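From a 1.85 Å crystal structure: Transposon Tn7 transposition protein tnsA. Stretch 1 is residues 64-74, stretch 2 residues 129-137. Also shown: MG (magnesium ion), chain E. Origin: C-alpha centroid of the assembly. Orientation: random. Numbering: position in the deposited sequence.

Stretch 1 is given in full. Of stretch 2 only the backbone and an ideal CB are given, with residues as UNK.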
ATOM      1  N   ASP A  64      -0.414   8.044  -3.210  1.00 23.62           N
ATOM      2  CA  ASP A  64      -0.035   8.436  -1.859  1.00 24.98           C
ATOM      3  C   ASP A  64      -0.825   7.588  -0.868  1.00 23.73           C
ATOM      4  O   ASP A  64      -0.349   7.297   0.232  1.00 22.61           O
ATOM      5  CB  ASP A  64      -0.337   9.918  -1.602  1.00 29.37           C
ATOM      6  CG  ASP A  64       0.566  10.854  -2.393  1.00 33.16           C
ATOM      7  OD1 ASP A  64       1.560  10.388  -2.990  1.00 34.14           O
ATOM      8  OD2 ASP A  64       0.284  12.069  -2.405  1.00 35.50           O
ATOM      9  N   LEU A  65      -2.032   7.190  -1.256  1.00 22.12           N
ATOM     10  CA  LEU A  65      -2.857   6.367  -0.382  1.00 22.27           C
ATOM     11  C   LEU A  65      -2.240   4.982  -0.209  1.00 21.70           C
ATOM     12  O   LEU A  65      -2.252   4.421   0.889  1.00 18.08           O
ATOM     13  CB  LEU A  65      -4.274   6.243  -0.939  1.00 23.79           C
ATOM     14  CG  LEU A  65      -5.264   5.504  -0.042  1.00 27.21           C
ATOM     15  CD1 LEU A  65      -5.087   5.926   1.409  1.00 30.05           C
ATOM     16  CD2 LEU A  65      -6.698   5.793  -0.532  1.00 29.90           C
ATOM     17  N   GLU A  66      -1.711   4.427  -1.299  1.00 19.52           N
ATOM     18  CA  GLU A  66      -1.065   3.117  -1.237  1.00 19.93           C
ATOM     19  C   GLU A  66       0.190   3.227  -0.381  1.00 18.15           C
ATOM     20  O   GLU A  66       0.531   2.302   0.360  1.00 19.45           O
ATOM     21  CB  GLU A  66      -0.707   2.624  -2.642  1.00 19.74           C
ATOM     22  CG  GLU A  66      -1.872   1.939  -3.354  1.00 22.51           C
ATOM     23  CD  GLU A  66      -1.541   1.549  -4.790  1.00 27.05           C
ATOM     24  OE1 GLU A  66      -0.372   1.189  -5.054  1.00 24.49           O
ATOM     25  OE2 GLU A  66      -2.459   1.588  -5.645  1.00 27.03           O
ATOM     26  N   LEU A  67       0.883   4.358  -0.491  1.00 17.89           N
ATOM     27  CA  LEU A  67       2.077   4.591   0.319  1.00 19.66           C
ATOM     28  C   LEU A  67       1.691   4.567   1.802  1.00 20.43           C
ATOM     29  O   LEU A  67       2.375   3.950   2.626  1.00 18.62           O
ATOM     30  CB  LEU A  67       2.698   5.954  -0.017  1.00 21.06           C
ATOM     31  CG  LEU A  67       3.850   6.439   0.876  1.00 21.61           C
ATOM     32  CD1 LEU A  67       5.044   5.497   0.744  1.00 21.88           C
ATOM     33  CD2 LEU A  67       4.239   7.862   0.475  1.00 21.38           C
ATOM     34  N   ALA A  68       0.596   5.243   2.145  1.00 18.77           N
ATOM     35  CA  ALA A  68       0.156   5.282   3.544  1.00 19.06           C
ATOM     36  C   ALA A  68      -0.151   3.880   4.087  1.00 19.42           C
ATOM     37  O   ALA A  68       0.212   3.544   5.218  1.00 19.37           O
ATOM     38  CB  ALA A  68      -1.065   6.181   3.682  1.00 18.13           C
ATOM     39  N   VAL A  69      -0.820   3.060   3.283  1.00 18.82           N
ATOM     40  CA  VAL A  69      -1.151   1.705   3.700  1.00 19.32           C
ATOM     41  C   VAL A  69       0.123   0.869   3.825  1.00 18.88           C
ATOM     42  O   VAL A  69       0.276   0.103   4.776  1.00 18.52           O
ATOM     43  CB  VAL A  69      -2.129   1.026   2.699  1.00 19.92           C
ATOM     44  CG1 VAL A  69      -2.384  -0.414   3.116  1.00 20.81           C
ATOM     45  CG2 VAL A  69      -3.450   1.796   2.659  1.00 22.50           C
ATOM     46  N   PHE A  70       1.038   1.022   2.872  1.00 18.38           N
ATOM     47  CA  PHE A  70       2.294   0.285   2.924  1.00 19.89           C
ATOM     48  C   PHE A  70       3.081   0.618   4.199  1.00 19.59           C
ATOM     49  O   PHE A  70       3.528  -0.278   4.911  1.00 18.99           O
ATOM     50  CB  PHE A  70       3.175   0.609   1.714  1.00 21.02           C
ATOM     51  CG  PHE A  70       4.562   0.042   1.821  1.00 23.99           C
ATOM     52  CD1 PHE A  70       4.815  -1.279   1.478  1.00 25.63           C
ATOM     53  CD2 PHE A  70       5.600   0.808   2.350  1.00 26.37           C
ATOM     54  CE1 PHE A  70       6.083  -1.833   1.664  1.00 25.08           C
ATOM     55  CE2 PHE A  70       6.867   0.266   2.543  1.00 25.53           C
ATOM     56  CZ  PHE A  70       7.106  -1.061   2.198  1.00 26.20           C
ATOM     57  N   LEU A  71       3.261   1.904   4.480  1.00 19.74           N
ATOM     58  CA  LEU A  71       4.008   2.303   5.675  1.00 21.76           C
ATOM     59  C   LEU A  71       3.349   1.759   6.946  1.00 21.46           C
ATOM     60  O   LEU A  71       4.034   1.352   7.890  1.00 22.03           O
ATOM     61  CB  LEU A  71       4.125   3.827   5.742  1.00 21.81           C
ATOM     62  CG  LEU A  71       4.957   4.487   4.636  1.00 22.81           C
ATOM     63  CD1 LEU A  71       4.804   6.005   4.699  1.00 23.18           C
ATOM     64  CD2 LEU A  71       6.417   4.090   4.787  1.00 24.75           C
ATOM     65  N   SER A  72       2.022   1.749   6.969  1.00 20.49           N
ATOM     66  CA  SER A  72       1.289   1.229   8.122  1.00 21.04           C
ATOM     67  C   SER A  72       1.512  -0.279   8.268  1.00 22.54           C
ATOM     68  O   SER A  72       1.649  -0.787   9.386  1.00 21.52           O
ATOM     69  CB  SER A  72      -0.212   1.524   7.984  1.00 20.30           C
ATOM     70  OG  SER A  72      -0.451   2.918   7.837  1.00 22.43           O
ATOM     71  N   LEU A  73       1.537  -1.001   7.145  1.00 20.45           N
ATOM     72  CA  LEU A  73       1.757  -2.450   7.175  1.00 21.58           C
ATOM     73  C   LEU A  73       3.180  -2.802   7.595  1.00 22.61           C
ATOM     74  O   LEU A  73       3.391  -3.714   8.398  1.00 23.09           O
ATOM     75  CB  LEU A  73       1.485  -3.065   5.795  1.00 21.20           C
ATOM     76  CG  LEU A  73       0.040  -3.063   5.289  1.00 24.03           C
ATOM     77  CD1 LEU A  73       0.023  -3.480   3.820  1.00 23.54           C
ATOM     78  CD2 LEU A  73      -0.809  -4.013   6.136  1.00 22.34           C
ATOM     79  N   GLU A  74       4.150  -2.079   7.042  1.00 22.84           N
ATOM     80  CA  GLU A  74       5.573  -2.294   7.332  1.00 25.16           C
ATOM     81  C   GLU A  74       5.890  -2.004   8.801  1.00 24.82           C
ATOM     82  O   GLU A  74       6.872  -2.502   9.347  1.00 25.57           O
ATOM     83  CB  GLU A  74       6.413  -1.400   6.412  1.00 27.01           C
ATOM     84  CG  GLU A  74       7.927  -1.485   6.573  1.00 31.71           C
ATOM     85  CD  GLU A  74       8.548  -2.751   5.984  1.00 33.05           C
ATOM     86  OE1 GLU A  74       7.968  -3.351   5.048  1.00 33.25           O
ATOM     87  OE2 GLU A  74       9.641  -3.133   6.448  1.00 31.60           O
ATOM     88  N   UNK A 129      -3.649 -14.101   6.830  1.00 26.04           N
ATOM     89  CA  UNK A 129      -3.568 -13.592   5.473  1.00 23.01           C
ATOM     90  C   UNK A 129      -4.807 -12.757   5.193  1.00 20.80           C
ATOM     91  O   UNK A 129      -5.915 -13.128   5.576  1.00 18.58           O
ATOM     92  CB  UNK A 129      -3.431 -14.731   4.461  1.00 23.01           C
ATOM     93  N   UNK A 130      -4.619 -11.612   4.555  1.00 20.39           N
ATOM     94  CA  UNK A 130      -5.761 -10.782   4.206  1.00 20.57           C
ATOM     95  C   UNK A 130      -5.394  -9.935   3.012  1.00 18.43           C
ATOM     96  O   UNK A 130      -4.218  -9.715   2.740  1.00 18.22           O
ATOM     97  CB  UNK A 130      -6.199  -9.908   5.383  1.00 20.57           C
ATOM     98  N   UNK A 131      -6.409  -9.495   2.278  1.00 17.82           N
ATOM     99  CA  UNK A 131      -6.177  -8.679   1.098  1.00 18.54           C
ATOM    100  C   UNK A 131      -6.796  -7.305   1.280  1.00 18.69           C
ATOM    101  O   UNK A 131      -7.794  -7.151   1.983  1.00 19.15           O
ATOM    102  CB  UNK A 131      -6.742  -9.359  -0.151  1.00 18.54           C
ATOM    103  N   UNK A 132      -6.194  -6.306   0.643  1.00 19.71           N
ATOM    104  CA  UNK A 132      -6.677  -4.936   0.735  1.00 18.91           C
ATOM    105  C   UNK A 132      -6.737  -4.235  -0.618  1.00 19.34           C
ATOM    106  O   UNK A 132      -5.804  -4.333  -1.420  1.00 17.30           O
ATOM    107  CB  UNK A 132      -5.784  -4.137   1.687  1.00 18.91           C
ATOM    108  N   UNK A 133      -7.850  -3.548  -0.873  1.00 18.02           N
ATOM    109  CA  UNK A 133      -7.982  -2.729  -2.071  1.00 17.64           C
ATOM    110  C   UNK A 133      -8.081  -1.307  -1.498  1.00 18.27           C
ATOM    111  O   UNK A 133      -8.857  -1.050  -0.572  1.00 18.24           O
ATOM    112  CB  UNK A 133      -9.182  -3.118  -2.936  1.00 17.64           C
ATOM    113  N   UNK A 134      -7.274  -0.405  -2.038  1.00 17.19           N
ATOM    114  CA  UNK A 134      -7.215   0.986  -1.609  1.00 20.98           C
ATOM    115  C   UNK A 134      -8.029   1.873  -2.567  1.00 22.07           C
ATOM    116  O   UNK A 134      -7.866   1.786  -3.777  1.00 20.96           O
ATOM    117  CB  UNK A 134      -5.762   1.461  -1.539  1.00 20.98           C
ATOM    118  N   UNK A 135      -8.906   2.716  -2.029  1.00 19.86           N
ATOM    119  CA  UNK A 135      -9.732   3.589  -2.868  1.00 21.42           C
ATOM    120  C   UNK A 135      -9.996   4.940  -2.235  1.00 23.70           C
ATOM    121  O   UNK A 135     -10.097   5.044  -1.014  1.00 23.42           O
ATOM    122  CB  UNK A 135     -11.067   2.908  -3.177  1.00 21.42           C
ATOM    123  N   UNK A 136     -10.080   6.001  -3.055  1.00 24.53           N
ATOM    124  CA  UNK A 136     -10.371   7.308  -2.469  1.00 25.01           C
ATOM    125  C   UNK A 136     -11.811   7.098  -2.006  1.00 23.17           C
ATOM    126  O   UNK A 136     -12.567   6.393  -2.671  1.00 22.80           O
ATOM    127  CB  UNK A 136     -10.197   8.479  -3.438  1.00 25.01           C
ATOM    128  N   UNK A 137     -12.199   7.677  -0.878  1.00 23.43           N
ATOM    129  CA  UNK A 137     -13.557   7.487  -0.389  1.00 21.70           C
ATOM    130  C   UNK A 137     -14.608   7.914  -1.412  1.00 21.49           C
ATOM    131  O   UNK A 137     -15.644   7.277  -1.543  1.00 21.26           O
ATOM    132  CB  UNK A 137     -13.754   8.267   0.912  1.00 21.70           C
TER
HETATM  133 MG    MG E1010      -6.785   0.802  -5.646  1.00 30.08          MG

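The helix of residues 64-74 and the strand of 129-134 run nearly antiparallel (150° between N-to-C directions, closest axial approach 9.4 Å). Leu65, Val69 and Leu73, spaced four apart, form an apolar stripe toward the strand, so successive inward positions should meet successive members of it.

Position 129 has extended angles (-156/137) and no atom of the helix within 5.5 Å of its ideal CB; the contact leaves the choice open. It is Gln129, which makes no contact here.

At position 130 (-155/157) the ideal CB also has nothing within 5.5 Å and points sideways. Only a long side chain could reach Leu73, and an apolar one would suit its methyls. Phe130, with chi1 p, does so: its CZ lies 4.0 Å from Leu73 CD2, and the methyl sits at the ring edge, near the ring plane.

Position 131 is out of reach, leaving side-chain size undetermined by the helix. It is Ala131.

At position 132 CA-to-CB points toward the helix, and the ideal CB is 5.2 Å from Val69 CG1. That gap leaves room for a medium apolar chain such as Val, Leu, Ile or Met; no polar side-chain partner offers itself nearby. Ile132 (m, t) extends CD1 to 4.3 Å from Val69 CG1, a loose apolar contact.

Position 133 again finds no helix atom near its ideal CB. That CB is 5.3 Å from MG, which lies to the side of the CA-to-CB direction, so a chain must bend to reach it; Glu or Gln could span the gap. Gln133 binds the metal through OE1, 2.5 Å from MG.

Position 134 is the most enclosed by the helix: its ideal CB points toward it, 4.3 Å from both Leu65 CG and Glu66 CG and 4.8 Å from Val69 CG2. A compact apolar residue, Ala, Val or perhaps Ile, fits. Val134 (t) places CG2 3.7 Å from Val69 CG2. Its CG1 is modelled 3.0 Å from Leu65 CG, a clash that carries no weight as evidence of tight packing. Val134 O is 2.4 Å from MG, and water 1 on the same ion donates to Glu66 OE2 (2.6 Å from the water O), linking helix and metal site.

Position 135 points away, so a long or polar chain is acceptable. Lys135 NZ donates to magnesium-bound water 2, with NZ 2.7 Å from the water O, while Lys135 O approaches Leu65 CD2 at 3.5 Å.

Position 136 (-68/144) suits proline among many others, its ideal CB 5.3 Å from Leu65 CD2. It is Pro136.

Position 137 turns helical (-57/-38) without contact; Ala137 fills it.

Stretch 2 (129-137) QFAIQVKPA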
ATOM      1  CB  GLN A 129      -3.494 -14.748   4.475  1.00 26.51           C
ATOM      2  CG  GLN A 129      -2.922 -14.366   3.119  1.00 31.74           C
ATOM      3  CD  GLN A 129      -2.669 -15.577   2.234  1.00 34.92           C
ATOM      4  OE1 GLN A 129      -1.776 -15.566   1.385  1.00 34.99           O
ATOM      5  NE2 GLN A 129      -3.461 -16.625   2.425  1.00 35.51           N
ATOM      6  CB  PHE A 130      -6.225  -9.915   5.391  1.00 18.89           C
ATOM      7  CG  PHE A 130      -5.211  -8.917   5.875  1.00 21.25           C
ATOM      8  CD1 PHE A 130      -5.052  -7.690   5.232  1.00 20.60           C
ATOM      9  CD2 PHE A 130      -4.432  -9.189   7.001  1.00 22.83           C
ATOM     10  CE1 PHE A 130      -4.140  -6.745   5.697  1.00 20.97           C
ATOM     11  CE2 PHE A 130      -3.516  -8.251   7.478  1.00 20.83           C
ATOM     12  CZ  PHE A 130      -3.369  -7.024   6.823  1.00 20.53           C
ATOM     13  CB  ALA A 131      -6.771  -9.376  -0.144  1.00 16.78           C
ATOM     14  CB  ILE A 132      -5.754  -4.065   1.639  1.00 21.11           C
ATOM     15  CG1 ILE A 132      -5.826  -4.532   3.095  1.00 22.58           C
ATOM     16  CG2 ILE A 132      -6.154  -2.585   1.535  1.00 20.55           C
ATOM     17  CD1 ILE A 132      -5.050  -3.644   4.052  1.00 27.68           C
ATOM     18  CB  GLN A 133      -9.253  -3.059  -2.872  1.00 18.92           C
ATOM     19  CG  GLN A 133      -9.488  -2.094  -4.047  1.00 19.92           C
ATOM     20  CD  GLN A 133      -8.430  -2.188  -5.143  1.00 22.28           C
ATOM     21  OE1 GLN A 133      -8.189  -1.222  -5.875  1.00 24.21           O
ATOM     22  NE2 GLN A 133      -7.812  -3.353  -5.276  1.00 20.48           N
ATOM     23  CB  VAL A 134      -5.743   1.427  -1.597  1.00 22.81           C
ATOM     24  CG1 VAL A 134      -5.630   2.874  -1.337  1.00 26.49           C
ATOM     25  CG2 VAL A 134      -4.980   0.622  -0.548  1.00 22.09           C
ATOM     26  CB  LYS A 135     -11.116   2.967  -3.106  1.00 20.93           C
ATOM     27  CG  LYS A 135     -11.172   1.749  -4.010  1.00 22.48           C
ATOM     28  CD  LYS A 135     -10.795   2.109  -5.436  1.00 25.44           C
ATOM     29  CE  LYS A 135     -10.889   0.885  -6.336  1.00 26.17           C
ATOM     30  NZ  LYS A 135     -10.373   1.162  -7.706  1.00 27.22           N
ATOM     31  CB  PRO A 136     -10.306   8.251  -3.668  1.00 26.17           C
ATOM     32  CG  PRO A 136      -9.288   7.600  -4.548  1.00 28.35           C
ATOM     33  CD  PRO A 136      -9.659   6.136  -4.460  1.00 25.92           C
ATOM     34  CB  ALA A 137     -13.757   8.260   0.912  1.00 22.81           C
TER
HETATM   35  O   HOH W   1      -4.852   2.448  -5.932  1.00 36.36           O
HETATM   36  O   HOH W   2      -7.865   2.155  -7.359  1.00 39.80           O
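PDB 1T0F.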